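Local atomic coordinates of ComZ (Thermus thermophilus, PDB entry 6QVI), a protein that is a competence-associated pilin, thought to sit at the pilus tip and to act there as a receptor that binds DNA for uptake. Residues R122-L135 with S510-E524. Residues are numbered along the deposited sequence; the frame is centred on the assembly and turned at random.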
loop_
_atom_site.group_PDB
_atom_site.type_symbol
_atom_site.label_atom_id
_atom_site.label_comp_id
_atom_site.label_asym_id
_atom_site.label_seq_id
_atom_site.Cartn_x
_atom_site.Cartn_y
_atom_site.Cartn_z
ATOM N N ARG A 122 18.145 38.754 2.299
ATOM C CA ARG A 122 17.291 37.676 2.775
ATOM C C ARG A 122 16.415 37.223 1.614
ATOM O O ARG A 122 15.746 38.058 0.969
ATOM C CB ARG A 122 16.440 38.196 3.935
ATOM C CG ARG A 122 15.697 37.220 4.778
ATOM C CD ARG A 122 15.037 38.020 5.880
ATOM N NE ARG A 122 13.734 37.482 6.218
ATOM C CZ ARG A 122 13.529 36.658 7.234
ATOM N NH1 ARG A 122 14.550 36.293 8.013
ATOM N NH2 ARG A 122 12.303 36.208 7.471
ATOM N N VAL A 123 16.396 35.918 1.345
ATOM C CA VAL A 123 15.488 35.413 0.320
ATOM C C VAL A 123 14.691 34.240 0.877
ATOM O O VAL A 123 15.177 33.440 1.687
ATOM C CB VAL A 123 16.235 34.999 -0.971
ATOM C CG1 VAL A 123 17.167 36.098 -1.386
ATOM C CG2 VAL A 123 16.955 33.694 -0.830
ATOM N N GLN A 124 13.472 34.092 0.398
ATOM C CA GLN A 124 12.649 33.086 1.041
ATOM C C GLN A 124 11.622 32.557 0.061
ATOM O O GLN A 124 11.256 33.251 -0.895
ATOM C CB GLN A 124 11.992 33.671 2.293
ATOM C CG GLN A 124 10.748 34.451 2.118
ATOM C CD GLN A 124 10.115 34.777 3.474
ATOM O OE1 GLN A 124 10.825 34.972 4.465
ATOM N NE2 GLN A 124 8.781 34.783 3.535
ATOM N N ALA A 125 11.216 31.296 0.275
ATOM C CA ALA A 125 10.186 30.654 -0.544
ATOM C C ALA A 125 9.224 29.841 0.307
ATOM O O ALA A 125 9.628 29.142 1.253
ATOM C CB ALA A 125 10.797 29.746 -1.612
ATOM N N THR A 126 7.954 29.911 -0.070
ATOM C CA THR A 126 6.925 29.116 0.565
ATOM C C THR A 126 6.495 27.996 -0.375
ATOM O O THR A 126 6.084 28.254 -1.517
ATOM C CB THR A 126 5.699 29.948 0.895
ATOM O OG1 THR A 126 6.045 30.921 1.878
ATOM C CG2 THR A 126 4.600 29.030 1.443
ATOM N N PHE A 127 6.496 26.773 0.149
ATOM C CA PHE A 127 6.074 25.601 -0.594
ATOM C C PHE A 127 4.840 24.983 0.032
ATOM O O PHE A 127 4.611 25.085 1.235
ATOM C CB PHE A 127 7.157 24.547 -0.651
ATOM C CG PHE A 127 8.468 25.064 -0.998
ATOM C CD1 PHE A 127 9.268 25.644 -0.034
ATOM C CD2 PHE A 127 8.924 24.972 -2.301
ATOM C CE1 PHE A 127 10.516 26.128 -0.360
ATOM C CE2 PHE A 127 10.165 25.472 -2.630
ATOM C CZ PHE A 127 10.963 26.040 -1.653
ATOM N N ARG A 128 4.178 24.164 -0.750
ATOM C CA ARG A 128 3.089 23.361 -0.267
ATOM C C ARG A 128 3.599 22.002 -0.653
ATOM O O ARG A 128 3.866 21.756 -1.787
ATOM C CB ARG A 128 1.815 23.679 -0.986
ATOM C CG ARG A 128 1.012 22.452 -1.317
ATOM C CD ARG A 128 -0.419 22.596 -0.876
ATOM N NE ARG A 128 -0.992 23.855 -1.295
ATOM C CZ ARG A 128 -1.813 24.560 -0.539
ATOM N NH1 ARG A 128 -2.143 24.108 0.662
ATOM N NH2 ARG A 128 -2.297 25.708 -0.983
ATOM N N ILE A 129 3.766 21.130 0.314
ATOM C CA ILE A 129 4.335 19.809 0.096
ATOM C C ILE A 129 3.433 18.766 0.722
ATOM O O ILE A 129 3.155 18.819 1.927
ATOM C CB ILE A 129 5.749 19.662 0.674
ATOM C CG1 ILE A 129 6.638 20.821 0.205
ATOM C CG2 ILE A 129 6.336 18.291 0.316
ATOM C CD1 ILE A 129 8.017 20.701 0.781
ATOM N N SER A 130 3.005 17.786 -0.087
ATOM C CA SER A 130 2.237 16.660 0.426
ATOM C C SER A 130 2.724 15.390 -0.254
ATOM O O SER A 130 3.047 15.404 -1.447
ATOM C CB SER A 130 0.738 16.910 0.225
ATOM O OG SER A 130 0.386 16.907 -1.146
ATOM N N ASN A 131 2.852 14.315 0.524
ATOM C CA ASN A 131 3.306 13.036 -0.018
ATOM C C ASN A 131 2.147 12.108 -0.410
ATOM O O ASN A 131 0.992 12.288 -0.014
ATOM C CB ASN A 131 4.219 12.344 1.000
ATOM C CG ASN A 131 5.620 12.964 1.046
ATOM O OD1 ASN A 131 6.449 12.713 0.165
ATOM N ND2 ASN A 131 5.878 13.807 2.067
ATOM N N SER A 132 2.466 11.096 -1.214
ATOM C CA SER A 132 1.414 10.162 -1.601
ATOM C C SER A 132 0.926 9.403 -0.387
ATOM O O SER A 132 -0.288 9.213 -0.204
ATOM C CB SER A 132 1.882 9.189 -2.689
ATOM O OG SER A 132 1.894 9.809 -3.965
ATOM N N ASP A 133 1.865 8.976 0.458
ATOM C CA ASP A 133 1.606 8.113 1.607
ATOM C C ASP A 133 0.863 6.844 1.165
ATOM O O ASP A 133 -0.331 6.642 1.418
ATOM C CB ASP A 133 0.863 8.875 2.709
ATOM C CG ASP A 133 0.647 8.029 3.971
ATOM O OD1 ASP A 133 1.329 6.981 4.109
ATOM O OD2 ASP A 133 -0.185 8.419 4.830
ATOM N N TYR A 134 1.623 5.986 0.489
ATOM C CA TYR A 134 1.097 4.701 0.051
ATOM C C TYR A 134 0.567 3.954 1.264
ATOM O O TYR A 134 1.332 3.570 2.154
ATOM C CB TYR A 134 2.206 3.909 -0.653
ATOM C CG TYR A 134 2.498 4.356 -2.090
ATOM C CD1 TYR A 134 1.525 4.236 -3.088
ATOM C CD2 TYR A 134 3.709 4.976 -2.431
ATOM C CE1 TYR A 134 1.772 4.641 -4.396
ATOM C CE2 TYR A 134 3.961 5.401 -3.738
ATOM C CZ TYR A 134 2.984 5.232 -4.719
ATOM O OH TYR A 134 3.196 5.636 -6.024
ATOM N N LEU A 135 -0.739 3.697 1.268
ATOM C CA LEU A 135 -1.383 3.077 2.420
ATOM C C LEU A 135 -0.847 1.681 2.663
ATOM O O LEU A 135 -0.598 0.907 1.722
ATOM C CB LEU A 135 -2.893 3.039 2.219
ATOM C CG LEU A 135 -3.490 4.442 2.144
ATOM C CD1 LEU A 135 -4.995 4.403 2.268
ATOM C CD2 LEU A 135 -2.873 5.315 3.262
ATOM N N SER A 510 -2.567 0.277 -6.086
ATOM C CA SER A 510 -1.599 0.899 -5.173
ATOM C C SER A 510 -2.273 2.132 -4.545
ATOM O O SER A 510 -2.167 3.249 -5.054
ATOM C CB SER A 510 -0.258 1.237 -5.886
ATOM O OG SER A 510 -0.263 2.542 -6.447
ATOM N N LEU A 511 -2.919 1.914 -3.403
ATOM C CA LEU A 511 -3.751 2.911 -2.741
ATOM C C LEU A 511 -2.899 3.964 -2.040
ATOM O O LEU A 511 -2.043 3.628 -1.206
ATOM C CB LEU A 511 -4.643 2.215 -1.719
ATOM C CG LEU A 511 -5.463 1.026 -2.244
ATOM C CD1 LEU A 511 -6.320 0.320 -1.175
ATOM C CD2 LEU A 511 -6.389 1.559 -3.356
ATOM N N ARG A 512 -3.215 5.242 -2.300
ATOM C CA ARG A 512 -2.448 6.379 -1.787
ATOM C C ARG A 512 -3.288 7.169 -0.791
ATOM O O ARG A 512 -4.484 7.412 -1.022
ATOM C CB ARG A 512 -2.023 7.334 -2.916
ATOM C CG ARG A 512 -0.939 6.821 -3.858
ATOM C CD ARG A 512 -0.679 7.792 -5.040
ATOM N NE ARG A 512 -0.348 7.061 -6.270
ATOM C CZ ARG A 512 0.381 7.534 -7.284
ATOM N NH1 ARG A 512 0.875 8.772 -7.246
ATOM N NH2 ARG A 512 0.615 6.760 -8.349
ATOM N N GLY A 513 -2.631 7.618 0.288
ATOM C CA GLY A 513 -3.303 8.452 1.281
ATOM C C GLY A 513 -3.677 9.832 0.758
ATOM O O GLY A 513 -4.781 10.325 1.016
ATOM N N GLY A 514 -2.789 10.456 -0.020
ATOM C CA GLY A 514 -3.092 11.752 -0.588
ATOM C C GLY A 514 -2.343 11.912 -1.890
ATOM O O GLY A 514 -1.554 11.049 -2.279
ATOM N N LYS A 515 -2.582 13.059 -2.562
ATOM C CA LYS A 515 -1.959 13.373 -3.850
ATOM C C LYS A 515 -0.547 13.939 -3.652
ATOM O O LYS A 515 -0.301 14.656 -2.688
ATOM C CB LYS A 515 -2.827 14.361 -4.636
ATOM C CG LYS A 515 -3.510 13.700 -5.841
ATOM C CD LYS A 515 -4.528 14.597 -6.527
ATOM C CE LYS A 515 -4.652 14.229 -8.012
ATOM N NZ LYS A 515 -5.265 15.311 -8.828
ATOM N N PRO A 516 0.408 13.583 -4.515
ATOM C CA PRO A 516 1.773 14.123 -4.387
ATOM C C PRO A 516 1.898 15.550 -4.925
ATOM O O PRO A 516 1.564 15.827 -6.080
ATOM C CB PRO A 516 2.616 13.130 -5.195
ATOM C CG PRO A 516 1.636 12.571 -6.261
ATOM C CD PRO A 516 0.279 12.583 -5.598
ATOM N N VAL A 517 2.389 16.466 -4.084
ATOM C CA VAL A 517 2.532 17.866 -4.471
ATOM C C VAL A 517 3.828 18.424 -3.885
ATOM O O VAL A 517 4.164 18.168 -2.719
ATOM C CB VAL A 517 1.302 18.697 -4.035
ATOM C CG1 VAL A 517 1.643 20.171 -3.940
ATOM C CG2 VAL A 517 0.180 18.505 -5.026
ATOM N N PHE A 518 4.586 19.128 -4.727
ATOM C CA PHE A 518 5.717 19.968 -4.318
ATOM C C PHE A 518 5.569 21.259 -5.127
ATOM O O PHE A 518 6.081 21.361 -6.247
ATOM C CB PHE A 518 7.069 19.270 -4.541
ATOM C CG PHE A 518 8.203 20.088 -4.084
ATOM C CD1 PHE A 518 8.659 20.021 -2.770
ATOM C CD2 PHE A 518 8.771 21.018 -4.958
ATOM C CE1 PHE A 518 9.722 20.841 -2.343
ATOM C CE2 PHE A 518 9.810 21.854 -4.546
ATOM C CZ PHE A 518 10.280 21.778 -3.236
ATOM N N GLN A 519 4.878 22.243 -4.568
ATOM C CA GLN A 519 4.545 23.418 -5.350
ATOM C C GLN A 519 4.996 24.708 -4.658
ATOM O O GLN A 519 4.798 24.877 -3.452
ATOM C CB GLN A 519 3.046 23.438 -5.673
ATOM C CG GLN A 519 2.556 24.824 -5.977
ATOM C CD GLN A 519 1.436 24.820 -6.978
ATOM O OE1 GLN A 519 1.683 24.603 -8.178
ATOM N NE2 GLN A 519 0.234 25.149 -6.539
ATOM N N VAL A 520 5.543 25.642 -5.445
ATOM C CA VAL A 520 6.013 26.925 -4.918
ATOM C C VAL A 520 4.844 27.892 -4.877
ATOM O O VAL A 520 4.280 28.227 -5.924
ATOM C CB VAL A 520 7.139 27.532 -5.778
ATOM C CG1 VAL A 520 7.400 28.954 -5.308
ATOM C CG2 VAL A 520 8.417 26.736 -5.675
ATOM N N LEU A 521 4.520 28.393 -3.682
ATOM C CA LEU A 521 3.414 29.333 -3.541
ATOM C C LEU A 521 3.872 30.778 -3.623
ATOM O O LEU A 521 3.086 31.651 -3.998
ATOM C CB LEU A 521 2.670 29.133 -2.215
ATOM C CG LEU A 521 1.969 27.788 -1.932
ATOM C CD1 LEU A 521 1.160 27.877 -0.665
ATOM C CD2 LEU A 521 1.104 27.319 -3.090
ATOM N N SER A 522 5.131 31.044 -3.295
ATOM C CA SER A 522 5.636 32.401 -3.332
ATOM C C SER A 522 7.147 32.398 -3.276
ATOM O O SER A 522 7.775 31.477 -2.749
ATOM C CB SER A 522 5.068 33.231 -2.191
ATOM O OG SER A 522 5.657 32.816 -0.987
ATOM N N TYR A 523 7.729 33.473 -3.782
ATOM C CA TYR A 523 9.171 33.614 -3.678
ATOM C C TYR A 523 9.521 35.081 -3.512
ATOM O O TYR A 523 8.921 35.947 -4.158
ATOM C CB TYR A 523 9.813 33.005 -4.897
ATOM C CG TYR A 523 11.175 33.491 -5.191
ATOM C CD1 TYR A 523 12.291 32.767 -4.789
ATOM C CD2 TYR A 523 11.366 34.644 -5.926
ATOM C CE1 TYR A 523 13.558 33.202 -5.115
ATOM C CE2 TYR A 523 12.618 35.079 -6.245
ATOM C CZ TYR A 523 13.704 34.376 -5.836
ATOM O OH TYR A 523 14.937 34.888 -6.169
ATOM N N GLU A 524 10.485 35.348 -2.638
ATOM C CA GLU A 524 10.781 36.722 -2.284
ATOM C C GLU A 524 12.261 36.926 -1.955
ATOM O O GLU A 524 12.895 36.071 -1.329
ATOM C CB GLU A 524 9.875 37.090 -1.115
ATOM C CG GLU A 524 10.362 38.135 -0.165
ATOM C CD GLU A 524 9.346 38.418 0.941
ATOM O OE1 GLU A 524 8.500 37.525 1.241
ATOM O OE2 GLU A 524 9.392 39.542 1.501
#
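Gln124 and Glu524 pair at one end of an antiparallel run of backbone hydrogen bonds that continues to Ser130 and Val517. At Thr126 a classic beta bulge interrupts the register: its O takes the amide of Leu521 (N to O 2.7 Å) and, weakly, that of Ser522. At the strand end Ser130 OG, on a short side chain, reaches Lys515 O (2.8 Å), just before Pro516. Beyond the strands, Gly513 N meets Asp133 O from above the carbonyl plane; glycine lets the backbones come close.

Aromatic and branched apolar side chains suit the face turned to helix 12-40. Phe518 lies alongside Phe127 (CZ to CD2 3.6 Å), its chi1 of -178° swinging the ring toward strand 122-130, while its CE1 packs against Ile129 CD1; Phe33 of the helix meets its ring edge-to-face.

In the linker, Arg512 lays its long aliphatic stem beside Tyr134, CG against CE1 (3.5 Å), and Tyr134 OH sits over the guanidinium centre. Arg512 CD touches Ser132 OG, which bonds to Glu40. An alanine in place of Arg512 is likely to leave Tyr134 without this neighbour and open a gap beside Ser132. Backbone bonds thus align the strands and their connections, while apolar side chains seal the helix-facing side.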